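TRNA (uracil(54)-C(5))-methyltransferase (Pyrococcus abyssi, PDB 2JJQ) methylates C5 of uridine 54 in tRNA, using S-adenosyl-L-methionine as methyl donor and yielding 5-methyluridine and S-adenosyl-L-homocysteine. Local coordinates at residues V152-C157 with E166-L171; K172-E177 with G215-P220; E256-V261 with Y276-L281; E390-D395 with V418-K423. All coordinates share one frame; numbering follows the deposited sequence.

In the fold
The four contacts follow one another along the chain without overlapping and fall into two pairs. Contacts 1 and 2, with centres 15 Å apart, use successive turns of helix 162-178, first against the loop that leads to Cys157, a probable iron-sulfur ligand, then against the loop between strands 206-212 and 228-233. Contacts 3 and 4, 21 Å apart between centres, belong to the catalytic methyltransferase domain. They meet where Leu281 of helix 275-288 packs on Val421 of strand 419-424. Contacts 2 and 4 lie about 45 Å apart between centres, on opposite sides of the chain's centre. The tRNA-binding site is probably formed where the TRAM-like, iron-sulfur and catalytic regions adjoin.

Contact 1: V152-C157 with E166-L171; sequences VDIDEC and EAIERL
Ile168, on helix 162-178, pushes its side chain against the backbone of Ile154 and Asp155, where the short two-stranded sheet 142-143/151-153 gives way to the loop running to Cys157. By similarity that cysteine is a ligand of the [4Fe-4S] cluster, so the contact probably belongs to the iron-sulfur region. Ile168 supplies most of the buried surface. Its CG1 stands opposite the carbonyl carbon (chi1 -69°), which carries CD1 out from the helix to the loop, while the second branch, CG2, comes within 3.9 Å of Ile154 O. A branched aliphatic side chain suits a place where it must cover peptide groups on one side and lie among apolar side chains on the other: Leu133 and Met195 of the neighbouring strands also touch it. Ile154 reaches Ile168 at nearly a right angle, Ile154 CG1 lying 4.2 Å from Ile168 CD1, and shares the contact with Leu133. Asp155 joins through its backbone alone. Its CB turns from the helix, and its carboxylate makes a long, weak ion pair with Lys172, as fits an exposed acid at the surface. The tightest approach is made by Ile168 CD1, which rests 3.7 Å from Asp155 O.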
loop_
_atom_site.group_PDB
_atom_site.type_symbol
_atom_site.label_atom_id
_atom_site.label_comp_id
_atom_site.label_asym_id
_atom_site.label_seq_id
_atom_site.Cartn_x
_atom_site.Cartn_y
_atom_site.Cartn_z
ATOM N N VAL A 152 10.017 17.551 -5.779
ATOM C CA VAL A 152 8.764 18.268 -5.876
ATOM C C VAL A 152 8.462 18.762 -4.448
ATOM O O VAL A 152 8.295 17.953 -3.542
ATOM C CB VAL A 152 7.625 17.347 -6.350
ATOM C CG1 VAL A 152 6.299 18.098 -6.337
ATOM C CG2 VAL A 152 7.908 16.781 -7.762
ATOM N N ASP A 153 8.473 20.067 -4.235
ATOM C CA ASP A 153 8.242 20.629 -2.920
ATOM C C ASP A 153 6.735 20.820 -2.670
ATOM O O ASP A 153 6.011 21.346 -3.524
ATOM C CB ASP A 153 9.045 21.913 -2.779
ATOM C CG ASP A 153 8.885 22.572 -1.421
ATOM O OD1 ASP A 153 8.954 21.900 -0.375
ATOM O OD2 ASP A 153 8.713 23.803 -1.387
ATOM N N ILE A 154 6.231 20.330 -1.541
ATOM C CA ILE A 154 4.787 20.388 -1.265
ATOM C C ILE A 154 4.514 20.944 0.120
ATOM O O ILE A 154 5.378 20.833 0.994
ATOM C CB ILE A 154 4.088 19.025 -1.394
ATOM C CG1 ILE A 154 4.512 18.079 -0.282
ATOM C CG2 ILE A 154 4.351 18.410 -2.773
ATOM C CD1 ILE A 154 3.898 16.701 -0.395
ATOM N N ASP A 155 3.328 21.531 0.298
ATOM C CA ASP A 155 2.882 22.055 1.591
ATOM C C ASP A 155 1.887 21.117 2.254
ATOM O O ASP A 155 1.589 21.273 3.424
ATOM C CB ASP A 155 2.155 23.377 1.433
ATOM C CG ASP A 155 3.047 24.480 0.926
ATOM O OD1 ASP A 155 4.254 24.512 1.301
ATOM O OD2 ASP A 155 2.520 25.308 0.144
ATOM N N GLU A 156 1.341 20.184 1.477
ATOM C CA GLU A 156 0.385 19.230 2.014
ATOM C C GLU A 156 0.237 18.064 1.073
ATOM O O GLU A 156 0.563 18.156 -0.105
ATOM C CB GLU A 156 -0.987 19.860 2.211
ATOM C CG GLU A 156 -1.937 18.966 2.985
ATOM C CD GLU A 156 -3.387 19.304 2.766
ATOM O OE1 GLU A 156 -3.722 20.495 2.948
ATOM O OE2 GLU A 156 -4.177 18.371 2.422
ATOM N N CYS A 157 -0.247 16.955 1.605
ATOM C CA CYS A 157 -0.448 15.786 0.788
ATOM C C CYS A 157 -1.897 15.403 0.931
ATOM O O CYS A 157 -2.321 14.856 1.966
ATOM C CB CYS A 157 0.470 14.649 1.204
ATOM S SG CYS A 157 -0.023 13.167 0.337
ATOM N N GLU A 166 -0.024 20.338 8.653
ATOM C CA GLU A 166 0.463 20.625 9.996
ATOM C C GLU A 166 1.894 20.068 10.248
ATOM O O GLU A 166 2.779 20.760 10.806
ATOM C CB GLU A 166 -0.507 20.108 11.087
ATOM C CG GLU A 166 0.256 20.029 12.463
ATOM C CD GLU A 166 -0.600 19.676 13.698
ATOM O OE1 GLU A 166 -1.802 19.355 13.556
ATOM O OE2 GLU A 166 -0.031 19.697 14.824
ATOM N N ALA A 167 2.151 18.829 9.847
ATOM C CA ALA A 167 3.464 18.252 10.090
ATOM C C ALA A 167 4.519 18.999 9.311
ATOM O O ALA A 167 5.594 19.259 9.812
ATOM C CB ALA A 167 3.484 16.732 9.722
ATOM N N ILE A 168 4.209 19.296 8.054
ATOM C CA ILE A 168 5.136 20.011 7.218
ATOM C C ILE A 168 5.392 21.390 7.836
ATOM O O ILE A 168 6.521 21.819 8.003
ATOM C CB ILE A 168 4.644 20.059 5.763
ATOM C CG1 ILE A 168 4.722 18.635 5.163
ATOM C CG2 ILE A 168 5.586 20.929 4.906
ATOM C CD1 ILE A 168 3.966 18.520 3.821
ATOM N N GLU A 169 4.344 22.075 8.231
ATOM C CA GLU A 169 4.608 23.401 8.762
ATOM C C GLU A 169 5.435 23.358 10.054
ATOM O O GLU A 169 6.375 24.145 10.191
ATOM C CB GLU A 169 3.319 24.199 8.888
ATOM C CG GLU A 169 2.435 23.871 10.038
ATOM C CD GLU A 169 1.225 24.816 10.076
ATOM O OE1 GLU A 169 0.406 24.768 9.125
ATOM O OE2 GLU A 169 1.119 25.619 11.039
ATOM N N ARG A 170 5.159 22.406 10.964
ATOM C CA ARG A 170 5.996 22.252 12.154
ATOM C C ARG A 170 7.412 21.845 11.787
ATOM O O ARG A 170 8.380 22.195 12.459
ATOM C CB ARG A 170 5.449 21.202 13.103
ATOM C CG ARG A 170 4.003 21.360 13.526
ATOM C CD ARG A 170 3.781 22.487 14.442
ATOM N NE ARG A 170 2.448 22.329 15.069
ATOM C CZ ARG A 170 2.288 21.883 16.310
ATOM N NH1 ARG A 170 3.364 21.587 17.015
ATOM N NH2 ARG A 170 1.078 21.774 16.856
ATOM N N LEU A 171 7.536 21.030 10.744
ATOM C CA LEU A 171 8.856 20.536 10.419
ATOM C C LEU A 171 9.740 21.719 10.014
ATOM O O LEU A 171 10.919 21.788 10.360
ATOM C CB LEU A 171 8.781 19.531 9.249
ATOM C CG LEU A 171 10.149 18.994 8.801
ATOM C CD1 LEU A 171 11.042 18.396 9.905
ATOM C CD2 LEU A 171 9.923 17.956 7.641
#

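Contact 2: K172-E177 with G215-P220; sequences KEFIEE and GNLPDP
The Phe174 ring meets the loop 215-220 with its outer end, and the carbonyl oxygen of Pro218 lies at the ring edge, in its plane, 3.2 Å from CZ. Aromatic C-H groups carry a slight positive charge, so an edge is a favourable place for a carbonyl oxygen. Asp219 O, 3.6 Å from Phe174 CE1, approaches obliquely, as do Leu217 CD1 and Pro220 CA. Beyond the two segments, the ring of Tyr223 meets that of Phe174 with the planes at about 45°.

Phe174 holds CG anti to the backbone N (chi1 -171°), which projects the ring straight out from the helix into the bend of the loop. There three aliphatic side chains gather round its far end. Leu217 crosses it at about a right angle and puts CD1 4.1 Å from Phe174 CE2. Pro218 brings CB to 4.0 Å from Phe174 CE1, and Pro220 CB sits 3.8 Å from Phe174 CZ. Prolines suit this place because their rings stiffen the bend and add apolar surface, and their nitrogens bring no N-H that would need a partner beside the phenyl ring. Asp219 between them turns its CB from the helix, and its OD1 takes the N-H of Thr221, closing an Asx turn.

Pro220 also touches Ile229 and Trp249, and Leu217 touches Trp231, so the loop is backed by strands 228-233 and 244-250. The arrangement is that of an inter-strand loop of a five-stranded mixed sheet, closed over an aromatic residue near the end of helix 162-178.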
loop_
_atom_site.group_PDB
_atom_site.type_symbol
_atom_site.label_atom_id
_atom_site.label_comp_id
_atom_site.label_asym_id
_atom_site.label_seq_id
_atom_site.Cartn_x
_atom_site.Cartn_y
_atom_site.Cartn_z
ATOM N N LYS A 172 9.169 22.612 9.215
ATOM C CA LYS A 172 9.931 23.776 8.737
ATOM C C LYS A 172 10.424 24.623 9.930
ATOM O O LYS A 172 11.573 25.051 9.968
ATOM C CB LYS A 172 9.068 24.592 7.754
ATOM C CG LYS A 172 8.987 23.906 6.396
ATOM C CD LYS A 172 8.009 24.625 5.533
ATOM C CE LYS A 172 7.994 24.055 4.164
ATOM N NZ LYS A 172 6.771 24.519 3.423
ATOM N N GLU A 173 9.565 24.799 10.935
ATOM C CA GLU A 173 9.959 25.543 12.157
ATOM C C GLU A 173 11.087 24.882 12.923
ATOM O O GLU A 173 12.045 25.550 13.339
ATOM C CB GLU A 173 8.785 25.667 13.097
ATOM C CG GLU A 173 7.723 26.643 12.671
ATOM C CD GLU A 173 6.437 26.411 13.471
ATOM O OE1 GLU A 173 6.500 25.723 14.521
ATOM O OE2 GLU A 173 5.360 26.893 13.042
ATOM N N PHE A 174 10.969 23.557 13.094
ATOM C CA PHE A 174 11.977 22.688 13.707
ATOM C C PHE A 174 13.328 22.827 12.998
ATOM O O PHE A 174 14.370 23.052 13.642
ATOM C CB PHE A 174 11.483 21.216 13.605
ATOM C CG PHE A 174 12.294 20.204 14.378
ATOM C CD1 PHE A 174 12.778 20.473 15.666
ATOM C CD2 PHE A 174 12.489 18.910 13.844
ATOM C CE1 PHE A 174 13.515 19.525 16.371
ATOM C CE2 PHE A 174 13.210 17.949 14.540
ATOM C CZ PHE A 174 13.746 18.247 15.823
ATOM N N ILE A 175 13.300 22.679 11.681
ATOM C CA ILE A 175 14.490 22.739 10.899
ATOM C C ILE A 175 15.056 24.157 11.043
ATOM O O ILE A 175 16.253 24.350 11.183
ATOM C CB ILE A 175 14.186 22.487 9.399
ATOM C CG1 ILE A 175 13.969 20.981 9.155
ATOM C CG2 ILE A 175 15.400 22.870 8.550
ATOM C CD1 ILE A 175 13.360 20.655 7.805
ATOM N N GLU A 176 14.186 25.142 10.958
ATOM C CA GLU A 176 14.702 26.513 10.910
ATOM C C GLU A 176 15.267 26.891 12.267
ATOM O O GLU A 176 16.369 27.471 12.383
ATOM C CB GLU A 176 13.616 27.493 10.510
ATOM C CG GLU A 176 14.032 28.964 10.780
ATOM C CD GLU A 176 13.019 29.934 10.247
ATOM O OE1 GLU A 176 12.485 29.652 9.143
ATOM O OE2 GLU A 176 12.756 30.970 10.917
ATOM N N GLU A 177 14.520 26.590 13.314
ATOM C CA GLU A 177 14.892 27.114 14.629
ATOM C C GLU A 177 15.949 26.319 15.319
ATOM O O GLU A 177 16.645 26.869 16.184
ATOM C CB GLU A 177 13.697 27.254 15.566
ATOM C CG GLU A 177 12.603 28.094 15.011
ATOM C CD GLU A 177 11.394 28.081 15.922
ATOM O OE1 GLU A 177 11.589 27.893 17.151
ATOM O OE2 GLU A 177 10.270 28.285 15.403
ATOM N N GLY A 215 24.200 11.129 13.907
ATOM C CA GLY A 215 24.046 12.507 14.297
ATOM C C GLY A 215 23.276 12.569 15.598
ATOM O O GLY A 215 23.092 11.561 16.271
ATOM N N ASN A 216 22.809 13.757 15.921
ATOM C CA ASN A 216 22.077 14.010 17.149
ATOM C C ASN A 216 20.846 14.847 16.832
ATOM O O ASN A 216 20.942 16.021 16.468
ATOM C CB ASN A 216 23.026 14.760 18.112
ATOM C CG ASN A 216 24.343 13.991 18.355
ATOM O OD1 ASN A 216 25.422 14.358 17.836
ATOM N ND2 ASN A 216 24.253 12.905 19.118
ATOM N N LEU A 217 19.669 14.250 16.945
ATOM C CA LEU A 217 18.462 14.974 16.613
ATOM C C LEU A 217 18.122 15.902 17.793
ATOM O O LEU A 217 18.006 15.427 18.933
ATOM C CB LEU A 217 17.308 13.968 16.419
ATOM C CG LEU A 217 16.011 14.603 15.920
ATOM C CD1 LEU A 217 16.128 15.106 14.466
ATOM C CD2 LEU A 217 14.824 13.608 16.089
ATOM N N PRO A 218 17.987 17.206 17.529
ATOM C CA PRO A 218 17.459 18.137 18.523
ATOM C C PRO A 218 16.111 17.639 19.093
ATOM O O PRO A 218 15.321 17.023 18.377
ATOM C CB PRO A 218 17.241 19.412 17.719
ATOM C CG PRO A 218 18.322 19.329 16.611
ATOM C CD PRO A 218 18.276 17.867 16.241
ATOM N N ASP A 219 15.869 17.904 20.379
ATOM C CA ASP A 219 14.606 17.565 21.031
ATOM C C ASP A 219 13.439 18.028 20.175
ATOM O O ASP A 219 13.295 19.208 19.933
ATOM C CB ASP A 219 14.565 18.254 22.386
ATOM C CG ASP A 219 13.342 17.901 23.171
ATOM O OD1 ASP A 219 12.481 17.138 22.677
ATOM O OD2 ASP A 219 13.244 18.407 24.309
ATOM N N PRO A 220 12.602 17.082 19.671
ATOM C CA PRO A 220 11.505 17.455 18.790
ATOM C C PRO A 220 10.205 17.781 19.545
ATOM O O PRO A 220 9.287 18.287 18.978
ATOM C CB PRO A 220 11.317 16.178 17.937
ATOM C CG PRO A 220 11.698 15.060 18.870
ATOM C CD PRO A 220 12.773 15.607 19.774
#

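Contact 3: E256-V261 with Y276-L281; sequences ERLDDV and YQAVNL
Leu258 and Val279 bring their CA atoms to 5.4 Å where a tight hairpin, closed by a type II' turn from Leu258 to Val261, abuts helix 275-288. Leu258 and Val261 pair in both directions, N to O, across the turn. Asp259 takes its second position, with the positive phi (57°) that such turns require there.

Leu258 and Val279 slide past each other in opposite senses. Leu258 CD2 lies 3.8 Å from Val279 CG2, while its other methyl, CD1, reaches 4.1 Å from Ala278 CB. The small alanine lets the forked leucine come close to the helix, and the beta-branched valine presents a methyl to each of two neighbours. Val279 CG1, trans to N (chi1 171°), turns to the carboxylate of Asp259 and stands 3.7 Å from OD1. The carboxylate's polar needs are met by other groups: OD1 forms a salt bridge with Arg283, one turn further along the same helix, and OD2 is hydrogen-bonded to Tyr307. Two polar partners thus fix the rotation of the carboxylate at the edge of the apolar patch.

Leu258 also approaches Thr303, and Ala278 approaches Gln272, both S-adenosyl-L-methionine-binding residues. One face of the hairpin lies across two helices: Leu258 packs on helix 275-288, and Val261 beside it on Ile306 and Tyr307 of helix 303-310. Helix 275-288 in turn directs Leu281 to strand 419-424 and Gln277 to strand 403-409.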
loop_
_atom_site.group_PDB
_atom_site.type_symbol
_atom_site.label_atom_id
_atom_site.label_comp_id
_atom_site.label_asym_id
_atom_site.label_seq_id
_atom_site.Cartn_x
_atom_site.Cartn_y
_atom_site.Cartn_z
ATOM N N GLU A 256 -4.441 1.855 14.863
ATOM C CA GLU A 256 -5.537 2.052 13.901
ATOM C C GLU A 256 -6.617 1.081 14.360
ATOM O O GLU A 256 -6.336 0.039 14.961
ATOM C CB GLU A 256 -5.122 1.686 12.465
ATOM C CG GLU A 256 -6.278 1.809 11.427
ATOM C CD GLU A 256 -6.810 3.247 11.365
ATOM O OE1 GLU A 256 -6.416 3.970 10.429
ATOM O OE2 GLU A 256 -7.573 3.644 12.279
ATOM N N ARG A 257 -7.861 1.428 14.085
ATOM C CA ARG A 257 -8.942 0.549 14.484
ATOM C C ARG A 257 -9.825 0.229 13.297
ATOM O O ARG A 257 -10.310 1.162 12.615
ATOM C CB ARG A 257 -9.770 1.233 15.596
ATOM C CG ARG A 257 -11.035 0.493 15.913
ATOM C CD ARG A 257 -11.683 1.080 17.177
ATOM N NE ARG A 257 -11.122 0.400 18.325
ATOM C CZ ARG A 257 -11.859 -0.377 19.119
ATOM N NH1 ARG A 257 -13.169 -0.481 18.895
ATOM N NH2 ARG A 257 -11.311 -1.018 20.137
ATOM N N LEU A 258 -10.005 -1.075 13.016
ATOM C CA LEU A 258 -10.968 -1.518 11.977
ATOM C C LEU A 258 -12.164 -2.135 12.660
ATOM O O LEU A 258 -12.057 -3.199 13.264
ATOM C CB LEU A 258 -10.301 -2.579 11.077
ATOM C CG LEU A 258 -8.938 -2.123 10.466
ATOM C CD1 LEU A 258 -8.547 -3.225 9.401
ATOM C CD2 LEU A 258 -9.036 -0.752 9.822
ATOM N N ASP A 259 -13.299 -1.447 12.579
ATOM C CA ASP A 259 -14.483 -1.822 13.364
ATOM C C ASP A 259 -14.123 -1.844 14.874
ATOM O O ASP A 259 -13.845 -0.774 15.480
ATOM C CB ASP A 259 -15.077 -3.125 12.837
ATOM C CG ASP A 259 -15.748 -2.955 11.474
ATOM O OD1 ASP A 259 -16.194 -1.826 11.132
ATOM O OD2 ASP A 259 -15.838 -3.950 10.722
ATOM N N ASP A 260 -14.090 -3.024 15.499
ATOM C CA ASP A 260 -13.748 -3.091 16.918
ATOM C C ASP A 260 -12.358 -3.682 17.165
ATOM O O ASP A 260 -12.051 -4.106 18.301
ATOM C CB ASP A 260 -14.785 -3.928 17.656
ATOM C CG ASP A 260 -14.965 -5.338 17.076
ATOM O OD1 ASP A 260 -14.529 -5.649 15.955
ATOM O OD2 ASP A 260 -15.600 -6.162 17.765
ATOM N N VAL A 261 -11.547 -3.816 16.104
ATOM C CA VAL A 261 -10.255 -4.491 16.284
ATOM C C VAL A 261 -9.118 -3.473 16.205
ATOM O O VAL A 261 -9.085 -2.713 15.222
ATOM C CB VAL A 261 -10.091 -5.569 15.177
ATOM C CG1 VAL A 261 -8.757 -6.238 15.303
ATOM C CG2 VAL A 261 -11.263 -6.607 15.274
ATOM N N TYR A 276 -9.705 3.131 5.095
ATOM C CA TYR A 276 -11.178 3.076 4.883
ATOM C C TYR A 276 -11.560 1.833 4.162
ATOM O O TYR A 276 -12.480 1.105 4.569
ATOM C CB TYR A 276 -11.648 4.304 4.123
ATOM C CG TYR A 276 -11.584 5.520 5.027
ATOM C CD1 TYR A 276 -12.639 5.823 5.877
ATOM C CD2 TYR A 276 -10.427 6.305 5.096
ATOM C CE1 TYR A 276 -12.571 6.926 6.757
ATOM C CE2 TYR A 276 -10.363 7.410 5.960
ATOM C CZ TYR A 276 -11.429 7.696 6.785
ATOM O OH TYR A 276 -11.387 8.802 7.624
ATOM N N GLN A 277 -10.793 1.540 3.121
ATOM C CA GLN A 277 -11.020 0.281 2.378
ATOM C C GLN A 277 -10.569 -0.905 3.171
ATOM O O GLN A 277 -11.050 -2.012 2.934
ATOM C CB GLN A 277 -10.151 0.194 1.185
ATOM C CG GLN A 277 -10.700 0.537 -0.063
ATOM C CD GLN A 277 -12.002 -0.149 -0.552
ATOM O OE1 GLN A 277 -12.812 -0.809 0.155
ATOM N NE2 GLN A 277 -12.245 0.157 -1.795
ATOM N N ALA A 278 -9.577 -0.715 4.048
ATOM C CA ALA A 278 -9.093 -1.843 4.849
ATOM C C ALA A 278 -10.279 -2.406 5.636
ATOM O O ALA A 278 -10.317 -3.590 5.911
ATOM C CB ALA A 278 -7.997 -1.378 5.778
ATOM N N VAL A 279 -11.191 -1.532 6.068
ATOM C CA VAL A 279 -12.372 -1.971 6.826
ATOM C C VAL A 279 -13.169 -2.912 5.902
ATOM O O VAL A 279 -13.595 -3.996 6.330
ATOM C CB VAL A 279 -13.220 -0.787 7.312
ATOM C CG1 VAL A 279 -14.547 -1.278 7.894
ATOM C CG2 VAL A 279 -12.411 0.018 8.378
ATOM N N ASN A 280 -13.394 -2.499 4.656
ATOM C CA ASN A 280 -14.159 -3.389 3.737
ATOM C C ASN A 280 -13.407 -4.703 3.478
ATOM O O ASN A 280 -14.020 -5.753 3.349
ATOM C CB ASN A 280 -14.405 -2.681 2.425
ATOM C CG ASN A 280 -15.434 -1.590 2.552
ATOM O OD1 ASN A 280 -16.249 -1.582 3.504
ATOM N ND2 ASN A 280 -15.438 -0.675 1.601
ATOM N N LEU A 281 -12.079 -4.620 3.403
ATOM C CA LEU A 281 -11.249 -5.804 3.084
ATOM C C LEU A 281 -11.333 -6.848 4.192
ATOM O O LEU A 281 -11.585 -8.025 3.932
ATOM C CB LEU A 281 -9.794 -5.314 2.866
ATOM C CG LEU A 281 -8.753 -6.385 2.569
ATOM C CD1 LEU A 281 -9.192 -7.093 1.296
ATOM C CD2 LEU A 281 -7.409 -5.663 2.441
#

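Contact 4: E390-D395 with V418-K423; sequences ETFARD and VELVAK
Phe392 of helix 389-398 sets its ring against Leu420 and Ala422, both of which meet it obliquely; they stand two residues apart on strand 419-424 and so face the same side of the sheet. The closer partner is Ala422, whose CB lies 3.5 Å from Phe392 CZ; the small side chain of alanine lets the ring come close to the strand. Leu420 crosses Phe392 at about a right angle and brings Leu420 CD1 to 3.9 Å from Phe392 CD2. The first torsion of Phe392 (chi1 168°) swings CG away from its own backbone N and extends the ring toward the sheet.

A second shell positions the ring. Tyr384 meets it edge-to-face, and the tyrosine OH is hydrogen-bonded to Asp395 OD2, which also pairs with Leu366 N. Arg394 grips the other oxygen side-on, its NE and NH2 lying 3.0 Å and 2.8 Å from Asp395 OD1.

Glu419, predicted to be the catalytic proton acceptor, precedes Leu420 and touches Leu281 of helix 275-288. In the class I (Rossmann-like) methyltransferase sheet, strand 419-424 lies antiparallel between 381-386 and 403-409; helix 389-398 covers one face, with helix 97-112 beside it through Leu108 and Leu112, and helix 275-288 covers the other.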
loop_
_atom_site.group_PDB
_atom_site.type_symbol
_atom_site.label_atom_id
_atom_site.label_comp_id
_atom_site.label_asym_id
_atom_site.label_seq_id
_atom_site.Cartn_x
_atom_site.Cartn_y
_atom_site.Cartn_z
ATOM N N GLU A 390 -2.360 -10.585 -12.460
ATOM C CA GLU A 390 -1.755 -11.560 -13.327
ATOM C C GLU A 390 -1.155 -12.732 -12.564
ATOM O O GLU A 390 -1.230 -13.865 -13.040
ATOM C CB GLU A 390 -0.722 -10.880 -14.254
ATOM C CG GLU A 390 -1.409 -9.967 -15.258
ATOM C CD GLU A 390 -0.477 -9.403 -16.327
ATOM O OE1 GLU A 390 0.761 -9.314 -16.095
ATOM O OE2 GLU A 390 -1.017 -9.021 -17.396
ATOM N N THR A 391 -0.539 -12.460 -11.412
ATOM C CA THR A 391 0.005 -13.544 -10.569
ATOM C C THR A 391 -1.120 -14.371 -9.956
ATOM O O THR A 391 -1.031 -15.599 -9.921
ATOM C CB THR A 391 0.963 -13.034 -9.468
ATOM O OG1 THR A 391 0.195 -12.396 -8.447
ATOM C CG2 THR A 391 1.805 -11.994 -10.031
ATOM N N PHE A 392 -2.183 -13.704 -9.494
ATOM C CA PHE A 392 -3.363 -14.426 -9.027
ATOM C C PHE A 392 -3.868 -15.386 -10.124
ATOM O O PHE A 392 -4.153 -16.561 -9.875
ATOM C CB PHE A 392 -4.484 -13.455 -8.694
ATOM C CG PHE A 392 -5.793 -14.139 -8.500
ATOM C CD1 PHE A 392 -6.000 -14.940 -7.358
ATOM C CD2 PHE A 392 -6.815 -14.018 -9.443
ATOM C CE1 PHE A 392 -7.246 -15.590 -7.181
ATOM C CE2 PHE A 392 -8.002 -14.656 -9.280
ATOM C CZ PHE A 392 -8.242 -15.439 -8.148
ATOM N N ALA A 393 -4.005 -14.864 -11.336
ATOM C CA ALA A 393 -4.564 -15.655 -12.449
ATOM C C ALA A 393 -3.714 -16.888 -12.719
ATOM O O ALA A 393 -4.252 -17.970 -12.990
ATOM C CB ALA A 393 -4.683 -14.790 -13.726
ATOM N N ARG A 394 -2.394 -16.691 -12.676
ATOM C CA ARG A 394 -1.395 -17.753 -12.834
ATOM C C ARG A 394 -1.555 -18.825 -11.780
ATOM O O ARG A 394 -1.631 -20.022 -12.093
ATOM C CB ARG A 394 0.004 -17.165 -12.731
ATOM C CG ARG A 394 1.146 -18.231 -12.994
ATOM C CD ARG A 394 2.468 -17.813 -12.382
ATOM N NE ARG A 394 2.430 -17.732 -10.909
ATOM C CZ ARG A 394 3.411 -17.206 -10.161
ATOM N NH1 ARG A 394 4.503 -16.698 -10.758
ATOM N NH2 ARG A 394 3.303 -17.171 -8.823
ATOM N N ASP A 395 -1.588 -18.405 -10.509
ATOM C CA ASP A 395 -1.645 -19.354 -9.407
ATOM C C ASP A 395 -2.985 -20.099 -9.407
ATOM O O ASP A 395 -3.023 -21.267 -9.076
ATOM C CB ASP A 395 -1.469 -18.625 -8.049
ATOM C CG ASP A 395 -0.050 -18.158 -7.782
ATOM O OD1 ASP A 395 0.890 -18.563 -8.517
ATOM O OD2 ASP A 395 0.143 -17.329 -6.830
ATOM N N VAL A 418 -5.228 -2.455 -8.015
ATOM C CA VAL A 418 -6.440 -2.835 -7.320
ATOM C C VAL A 418 -6.119 -4.030 -6.409
ATOM O O VAL A 418 -5.100 -4.702 -6.653
ATOM C CB VAL A 418 -7.541 -3.149 -8.355
ATOM C CG1 VAL A 418 -7.499 -4.643 -8.715
ATOM C CG2 VAL A 418 -8.873 -2.768 -7.816
ATOM N N GLU A 419 -6.934 -4.261 -5.380
ATOM C CA GLU A 419 -6.826 -5.418 -4.488
ATOM C C GLU A 419 -7.936 -6.437 -4.745
ATOM O O GLU A 419 -9.100 -6.155 -4.512
ATOM C CB GLU A 419 -6.934 -4.976 -3.046
ATOM C CG GLU A 419 -6.748 -6.104 -2.048
ATOM C CD GLU A 419 -5.296 -6.273 -1.636
ATOM O OE1 GLU A 419 -4.416 -5.870 -2.421
ATOM O OE2 GLU A 419 -5.046 -6.746 -0.502
ATOM N N LEU A 420 -7.602 -7.644 -5.144
ATOM C CA LEU A 420 -8.656 -8.632 -5.448
ATOM C C LEU A 420 -8.832 -9.495 -4.215
ATOM O O LEU A 420 -7.859 -9.740 -3.483
ATOM C CB LEU A 420 -8.171 -9.560 -6.545
ATOM C CG LEU A 420 -8.209 -9.108 -7.968
ATOM C CD1 LEU A 420 -7.368 -10.205 -8.708
ATOM C CD2 LEU A 420 -9.688 -9.194 -8.373
ATOM N N VAL A 421 -10.046 -10.027 -4.009
ATOM C CA VAL A 421 -10.264 -10.971 -2.912
ATOM C C VAL A 421 -11.092 -12.059 -3.571
ATOM O O VAL A 421 -12.224 -11.808 -4.027
ATOM C CB VAL A 421 -11.030 -10.346 -1.692
ATOM C CG1 VAL A 421 -11.198 -11.383 -0.584
ATOM C CG2 VAL A 421 -10.331 -9.069 -1.171
ATOM N N ALA A 422 -10.528 -13.267 -3.644
ATOM C CA ALA A 422 -11.229 -14.365 -4.287
ATOM C C ALA A 422 -11.464 -15.536 -3.335
ATOM O O ALA A 422 -10.555 -15.934 -2.593
ATOM C CB ALA A 422 -10.438 -14.841 -5.499
ATOM N N LYS A 423 -12.684 -16.069 -3.361
ATOM C CA LYS A 423 -12.997 -17.283 -2.649
ATOM C C LYS A 423 -12.954 -18.458 -3.661
ATOM O O LYS A 423 -13.689 -18.444 -4.666
ATOM C CB LYS A 423 -14.399 -17.173 -2.069
ATOM C CG LYS A 423 -14.806 -18.431 -1.353
ATOM C CD LYS A 423 -16.185 -18.258 -0.822
ATOM C CE LYS A 423 -16.527 -19.421 0.094
ATOM N NZ LYS A 423 -17.695 -19.116 0.958
#